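Local coordinates for alpha-1,2-mannosidase (Bacteroides thetaiotaomicron, PDB 2WW2), which hydrolyses alpha-mannosides with inversion of configuration, as a calcium-dependent glycoside hydrolase of family 92 from a human gut symbiont, at residues F427-K432 and Y438-E443; W493-D496 and N500-D503. All blocks are in the same frame, centred on the assembly; numbering follows the deposited sequence.

Contact 1 (F427-K432 and Y438-E443); sequences FEYYDK and YPEVPE
The phenol ring of Y429 is the one flat group that carries this contact, and both of its partners, E440 and V441, come at it obliquely, neither squarely over a face nor at an edge. CD2 of Y429 meets CG2 of V441 at 4.0 Å, and CE2 of Y429 lies 3.9 Å from CB of E440. At the far end of the ring, OH of Y429 approaches the aliphatic CG of E440 at 3.7 Å. The tyrosine and glutamate side chains cross at about a right angle, with ring and carboxylate planes 66° apart. The E440 chain bends at chi2 (86°), and its carboxylate points away from the phenol; OE2 is hydrogen-bonded to the backbone N of A497. No hydrogen bond joins the two segments, and the interaction is mainly van der Waals. An alanine at Y429 is likely to leave a gap beside CG2 of V441 and take away the ring against which the CB and CG of E440 rest. V441 also packs on D425, V436 and K447, while Y429 touches P437. Helix 427-433 thus packs on the loop, with a cis peptide bond before P439, that leads through the N-cap residue E443 into helix 444-465: a helix-loop-helix connection of the helical catalytic domain, which in family 92 is an (alpha/alpha)6 barrel.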
loop_
_atom_site.group_PDB
_atom_site.type_symbol
_atom_site.label_atom_id
_atom_site.label_comp_id
_atom_site.label_asym_id
_atom_site.label_seq_id
_atom_site.Cartn_x
_atom_site.Cartn_y
_atom_site.Cartn_z
ATOM N N PHE A 427 -2.742 2.332 -37.295
ATOM C CA PHE A 427 -2.645 3.628 -37.982
ATOM C C PHE A 427 -3.954 4.008 -38.659
ATOM O O PHE A 427 -4.297 5.188 -38.743
ATOM C CB PHE A 427 -1.466 3.680 -38.973
ATOM C CG PHE A 427 -1.665 2.855 -40.191
ATOM C CD1 PHE A 427 -2.268 3.398 -41.313
ATOM C CD2 PHE A 427 -1.265 1.530 -40.217
ATOM C CE1 PHE A 427 -2.456 2.637 -42.441
ATOM C CE2 PHE A 427 -1.446 0.766 -41.341
ATOM C CZ PHE A 427 -2.047 1.322 -42.461
ATOM N N GLU A 428 -4.691 3.011 -39.131
ATOM C CA GLU A 428 -5.942 3.296 -39.822
ATOM C C GLU A 428 -6.935 3.948 -38.866
ATOM O O GLU A 428 -7.505 4.987 -39.185
ATOM C CB GLU A 428 -6.534 2.030 -40.431
ATOM C CG GLU A 428 -5.598 1.294 -41.362
ATOM C CD GLU A 428 -4.880 0.109 -40.700
ATOM O OE1 GLU A 428 -4.426 0.208 -39.518
ATOM O OE2 GLU A 428 -4.778 -0.937 -41.394
ATOM N N TYR A 429 -7.135 3.345 -37.691
ATOM C CA TYR A 429 -7.995 3.943 -36.669
ATOM C C TYR A 429 -7.498 5.335 -36.278
ATOM O O TYR A 429 -8.263 6.276 -36.164
ATOM C CB TYR A 429 -7.980 3.095 -35.394
ATOM C CG TYR A 429 -8.877 1.870 -35.397
ATOM C CD1 TYR A 429 -10.236 1.974 -35.666
ATOM C CD2 TYR A 429 -8.361 0.616 -35.083
ATOM C CE1 TYR A 429 -11.048 0.853 -35.654
ATOM C CE2 TYR A 429 -9.160 -0.500 -35.052
ATOM C CZ TYR A 429 -10.498 -0.377 -35.348
ATOM O OH TYR A 429 -11.287 -1.496 -35.315
ATOM N N TYR A 430 -6.207 5.437 -35.994
ATOM C CA TYR A 430 -5.638 6.706 -35.525
ATOM C C TYR A 430 -5.900 7.839 -36.526
ATOM O O TYR A 430 -6.260 8.953 -36.135
ATOM C CB TYR A 430 -4.142 6.507 -35.295
ATOM C CG TYR A 430 -3.352 7.731 -34.896
ATOM C CD1 TYR A 430 -3.176 8.050 -33.557
ATOM C CD2 TYR A 430 -2.744 8.546 -35.860
ATOM C CE1 TYR A 430 -2.426 9.149 -33.179
ATOM C CE2 TYR A 430 -1.977 9.657 -35.484
ATOM C CZ TYR A 430 -1.828 9.949 -34.141
ATOM O OH TYR A 430 -1.079 11.030 -33.715
ATOM N N ASP A 431 -5.704 7.553 -37.810
ATOM C CA ASP A 431 -5.909 8.567 -38.850
ATOM C C ASP A 431 -7.386 8.959 -38.942
ATOM O O ASP A 431 -7.722 10.119 -39.177
ATOM C CB ASP A 431 -5.411 8.065 -40.215
ATOM C CG ASP A 431 -3.876 8.089 -40.332
ATOM O OD1 ASP A 431 -3.220 8.753 -39.514
ATOM O OD2 ASP A 431 -3.337 7.446 -41.248
ATOM N N LYS A 432 -8.267 7.984 -38.747
ATOM C CA LYS A 432 -9.705 8.240 -38.872
ATOM C C LYS A 432 -10.279 8.919 -37.633
ATOM O O LYS A 432 -11.097 9.827 -37.732
ATOM C CB LYS A 432 -10.446 6.928 -39.124
ATOM C CG LYS A 432 -11.983 7.070 -39.206
ATOM N N TYR A 438 -9.185 1.155 -27.843
ATOM C CA TYR A 438 -9.057 -0.074 -27.046
ATOM C C TYR A 438 -10.494 -0.510 -26.731
ATOM O O TYR A 438 -11.330 0.326 -26.471
ATOM C CB TYR A 438 -8.281 0.218 -25.749
ATOM C CG TYR A 438 -8.087 -1.007 -24.876
ATOM C CD1 TYR A 438 -7.002 -1.859 -25.072
ATOM C CD2 TYR A 438 -9.001 -1.327 -23.884
ATOM C CE1 TYR A 438 -6.830 -2.991 -24.295
ATOM C CE2 TYR A 438 -8.845 -2.479 -23.095
ATOM C CZ TYR A 438 -7.762 -3.291 -23.309
ATOM O OH TYR A 438 -7.594 -4.414 -22.543
ATOM N N PRO A 439 -10.782 -1.827 -26.716
ATOM C CA PRO A 439 -9.886 -2.976 -26.766
ATOM C C PRO A 439 -9.518 -3.420 -28.182
ATOM O O PRO A 439 -8.877 -4.454 -28.343
ATOM C CB PRO A 439 -10.699 -4.070 -26.060
ATOM C CG PRO A 439 -12.150 -3.736 -26.447
ATOM C CD PRO A 439 -12.201 -2.229 -26.648
ATOM N N GLU A 440 -9.911 -2.655 -29.198
ATOM C CA GLU A 440 -9.569 -2.988 -30.582
ATOM C C GLU A 440 -8.069 -3.175 -30.809
ATOM O O GLU A 440 -7.657 -4.029 -31.585
ATOM C CB GLU A 440 -10.083 -1.914 -31.532
ATOM C CG GLU A 440 -11.609 -1.887 -31.672
ATOM C CD GLU A 440 -12.293 -1.044 -30.609
ATOM O OE1 GLU A 440 -11.614 -0.612 -29.652
ATOM O OE2 GLU A 440 -13.519 -0.814 -30.733
ATOM N N VAL A 441 -7.252 -2.353 -30.152
ATOM C CA VAL A 441 -5.798 -2.458 -30.293
ATOM C C VAL A 441 -5.174 -2.485 -28.905
ATOM O O VAL A 441 -5.462 -1.620 -28.086
ATOM C CB VAL A 441 -5.228 -1.250 -31.093
ATOM C CG1 VAL A 441 -3.711 -1.363 -31.239
ATOM C CG2 VAL A 441 -5.894 -1.130 -32.468
ATOM N N PRO A 442 -4.335 -3.494 -28.619
ATOM C CA PRO A 442 -3.640 -3.543 -27.330
ATOM C C PRO A 442 -2.826 -2.277 -27.068
ATOM O O PRO A 442 -2.205 -1.746 -27.989
ATOM C CB PRO A 442 -2.676 -4.725 -27.489
ATOM C CG PRO A 442 -3.328 -5.609 -28.507
ATOM C CD PRO A 442 -4.065 -4.677 -29.451
ATOM N N GLU A 443 -2.831 -1.797 -25.829
ATOM C CA GLU A 443 -1.970 -0.678 -25.451
ATOM C C GLU A 443 -2.256 0.617 -26.228
ATOM O O GLU A 443 -1.379 1.446 -26.433
ATOM C CB GLU A 443 -0.497 -1.106 -25.566
ATOM C CG GLU A 443 -0.197 -2.272 -24.631
ATOM C CD GLU A 443 1.154 -2.933 -24.873
ATOM O OE1 GLU A 443 2.161 -2.242 -25.141
ATOM O OE2 GLU A 443 1.206 -4.174 -24.760
#

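Contact 2 (W493-D496 and N500-D503); sequences WTKD and NWRD
W493 holds CG anti to its own backbone N (chi1 -165°), which swings the indole across to the chain at R502, while K495 runs extended beyond CG and lies over the W501 ring. NE1 of W493 donates to the carbonyl O of R502 at 2.8 Å in an almost straight bond (174°). That oxygen sits in the plane of the indole, yet the N-H reaches it from above the carbonyl plane. Farther round the same indole, CH2 of W493 meets NH2 of R502 at 3.4 Å, and the ring and guanidinium planes are turned 42° apart. Methyl CG2 of T494 presses on CB of R502, also at 3.4 Å. On W501, CE of K495 stands 3.6 Å from the centroid of the six-membered ring, a CH-pi contact over the face; NZ makes an off-centre cation-pi contact and is hydrogen-bonded to O of N483. The backbones are tied by R502 N to T494 O (3.0 Å) and D496 N to N500 O, a single bridge pairing K495 with W501. D496 closes the turn: its OD1 accepts N500 N at 3.0 Å from above the carboxylate plane, and takes K498 N as well. The whole turn lies in the long loop between strand 491-492 and helix 519-522. Outside the two segments, R504 of a second subunit packs on W493, R502 and D503, W493 meets F505 edge-to-face, W501 stacks on Y486 of strand 485-486, and O of W493 is hydrogen-bonded to OG1 of T445 on helix 444-465.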
loop_
_atom_site.group_PDB
_atom_site.type_symbol
_atom_site.label_atom_id
_atom_site.label_comp_id
_atom_site.label_asym_id
_atom_site.label_seq_id
_atom_site.Cartn_x
_atom_site.Cartn_y
_atom_site.Cartn_z
ATOM N N TRP A 493 -7.224 8.360 -20.569
ATOM C CA TRP A 493 -7.961 7.092 -20.452
ATOM C C TRP A 493 -8.045 6.508 -21.858
ATOM O O TRP A 493 -7.137 6.727 -22.663
ATOM C CB TRP A 493 -9.343 7.342 -19.830
ATOM C CG TRP A 493 -10.091 6.151 -19.316
ATOM C CD1 TRP A 493 -11.401 5.858 -19.561
ATOM C CD2 TRP A 493 -9.609 5.125 -18.430
ATOM N NE1 TRP A 493 -11.762 4.710 -18.898
ATOM C CE2 TRP A 493 -10.679 4.235 -18.203
ATOM C CE3 TRP A 493 -8.366 4.859 -17.825
ATOM C CZ2 TRP A 493 -10.559 3.101 -17.389
ATOM C CZ3 TRP A 493 -8.251 3.726 -17.010
ATOM C CH2 TRP A 493 -9.340 2.866 -16.804
ATOM N N THR A 494 -9.119 5.780 -22.161
ATOM C CA THR A 494 -9.210 5.104 -23.447
ATOM C C THR A 494 -10.656 5.089 -23.933
ATOM O O THR A 494 -11.588 5.142 -23.120
ATOM C CB THR A 494 -8.684 3.662 -23.369
ATOM O OG1 THR A 494 -8.725 3.065 -24.670
ATOM C CG2 THR A 494 -9.544 2.819 -22.405
ATOM N N LYS A 495 -10.835 5.020 -25.252
ATOM C CA LYS A 495 -12.163 4.887 -25.863
ATOM C C LYS A 495 -12.144 3.729 -26.850
ATOM O O LYS A 495 -11.094 3.414 -27.404
ATOM C CB LYS A 495 -12.532 6.149 -26.659
ATOM C CG LYS A 495 -12.715 7.429 -25.868
ATOM C CD LYS A 495 -12.750 8.612 -26.842
ATOM C CE LYS A 495 -13.080 9.911 -26.146
ATOM N NZ LYS A 495 -12.697 11.096 -27.002
ATOM N N ASP A 496 -13.296 3.106 -27.089
ATOM C CA ASP A 496 -13.406 2.109 -28.156
ATOM C C ASP A 496 -13.557 2.800 -29.518
ATOM O O ASP A 496 -13.502 4.022 -29.597
ATOM C CB ASP A 496 -14.550 1.118 -27.877
ATOM C CG ASP A 496 -15.919 1.770 -27.917
ATOM O OD1 ASP A 496 -16.040 2.903 -28.437
ATOM O OD2 ASP A 496 -16.887 1.132 -27.430
ATOM N N ASN A 500 -16.798 5.465 -27.109
ATOM C CA ASN A 500 -17.222 5.217 -25.737
ATOM C C ASN A 500 -16.019 5.100 -24.805
ATOM O O ASN A 500 -15.147 4.269 -25.044
ATOM C CB ASN A 500 -18.007 3.901 -25.656
ATOM C CG ASN A 500 -19.235 3.877 -26.574
ATOM O OD1 ASN A 500 -19.443 2.925 -27.335
ATOM N ND2 ASN A 500 -20.037 4.916 -26.507
ATOM N N TRP A 501 -15.974 5.895 -23.739
ATOM C CA TRP A 501 -14.915 5.724 -22.729
ATOM C C TRP A 501 -15.013 4.345 -22.065
ATOM O O TRP A 501 -16.110 3.845 -21.784
ATOM C CB TRP A 501 -15.018 6.774 -21.628
ATOM C CG TRP A 501 -14.747 8.207 -22.000
ATOM C CD1 TRP A 501 -15.656 9.225 -22.040
ATOM C CD2 TRP A 501 -13.470 8.800 -22.308
ATOM N NE1 TRP A 501 -15.031 10.405 -22.372
ATOM C CE2 TRP A 501 -13.692 10.172 -22.542
ATOM C CE3 TRP A 501 -12.168 8.300 -22.420
ATOM C CZ2 TRP A 501 -12.659 11.053 -22.881
ATOM C CZ3 TRP A 501 -11.144 9.177 -22.758
ATOM C CH2 TRP A 501 -11.399 10.537 -22.985
ATOM N N ARG A 502 -13.874 3.726 -21.794
ATOM C CA ARG A 502 -13.876 2.454 -21.075
ATOM C C ARG A 502 -14.530 2.641 -19.698
ATOM O O ARG A 502 -14.363 3.682 -19.060
ATOM C CB ARG A 502 -12.449 1.905 -20.946
ATOM C CG ARG A 502 -12.375 0.580 -20.211
ATOM C CD ARG A 502 -11.078 -0.182 -20.433
ATOM N NE ARG A 502 -9.995 0.296 -19.594
ATOM C CZ ARG A 502 -9.048 -0.474 -19.050
ATOM N NH1 ARG A 502 -9.044 -1.788 -19.230
ATOM N NH2 ARG A 502 -8.100 0.082 -18.312
ATOM N N ASP A 503 -15.303 1.648 -19.263
ATOM C CA ASP A 503 -16.013 1.708 -17.985
ATOM C C ASP A 503 -15.044 1.823 -16.810
ATOM O O ASP A 503 -13.900 1.375 -16.897
ATOM C CB ASP A 503 -16.811 0.411 -17.768
ATOM C CG ASP A 503 -17.965 0.245 -18.749
ATOM O OD1 ASP A 503 -18.399 1.241 -19.371
ATOM O OD2 ASP A 503 -18.461 -0.899 -18.877
#

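In the fold
Contacts 1 and 2 lie in series along the chain, 427-443 closing before 493-503 opens, yet their centres are only 12 Å apart. They adjoin through Y438, whose backbone N probably bonds to O of K495 (3.0 Å) and whose CB packs on OG1 of T494; E440 and D496 also touch. Between them in sequence run helices 444-465 and 468-475, and the chain returns through strand 491-492 to bring 493-503 beside 438-443. Both belong to the family 92 catalytic domain, and the contact centres are about 29 and 34 Å from the centre of the chain, so the loop after helix 427-433 and the loop after strand 491-492 lie against each other at the periphery of that domain.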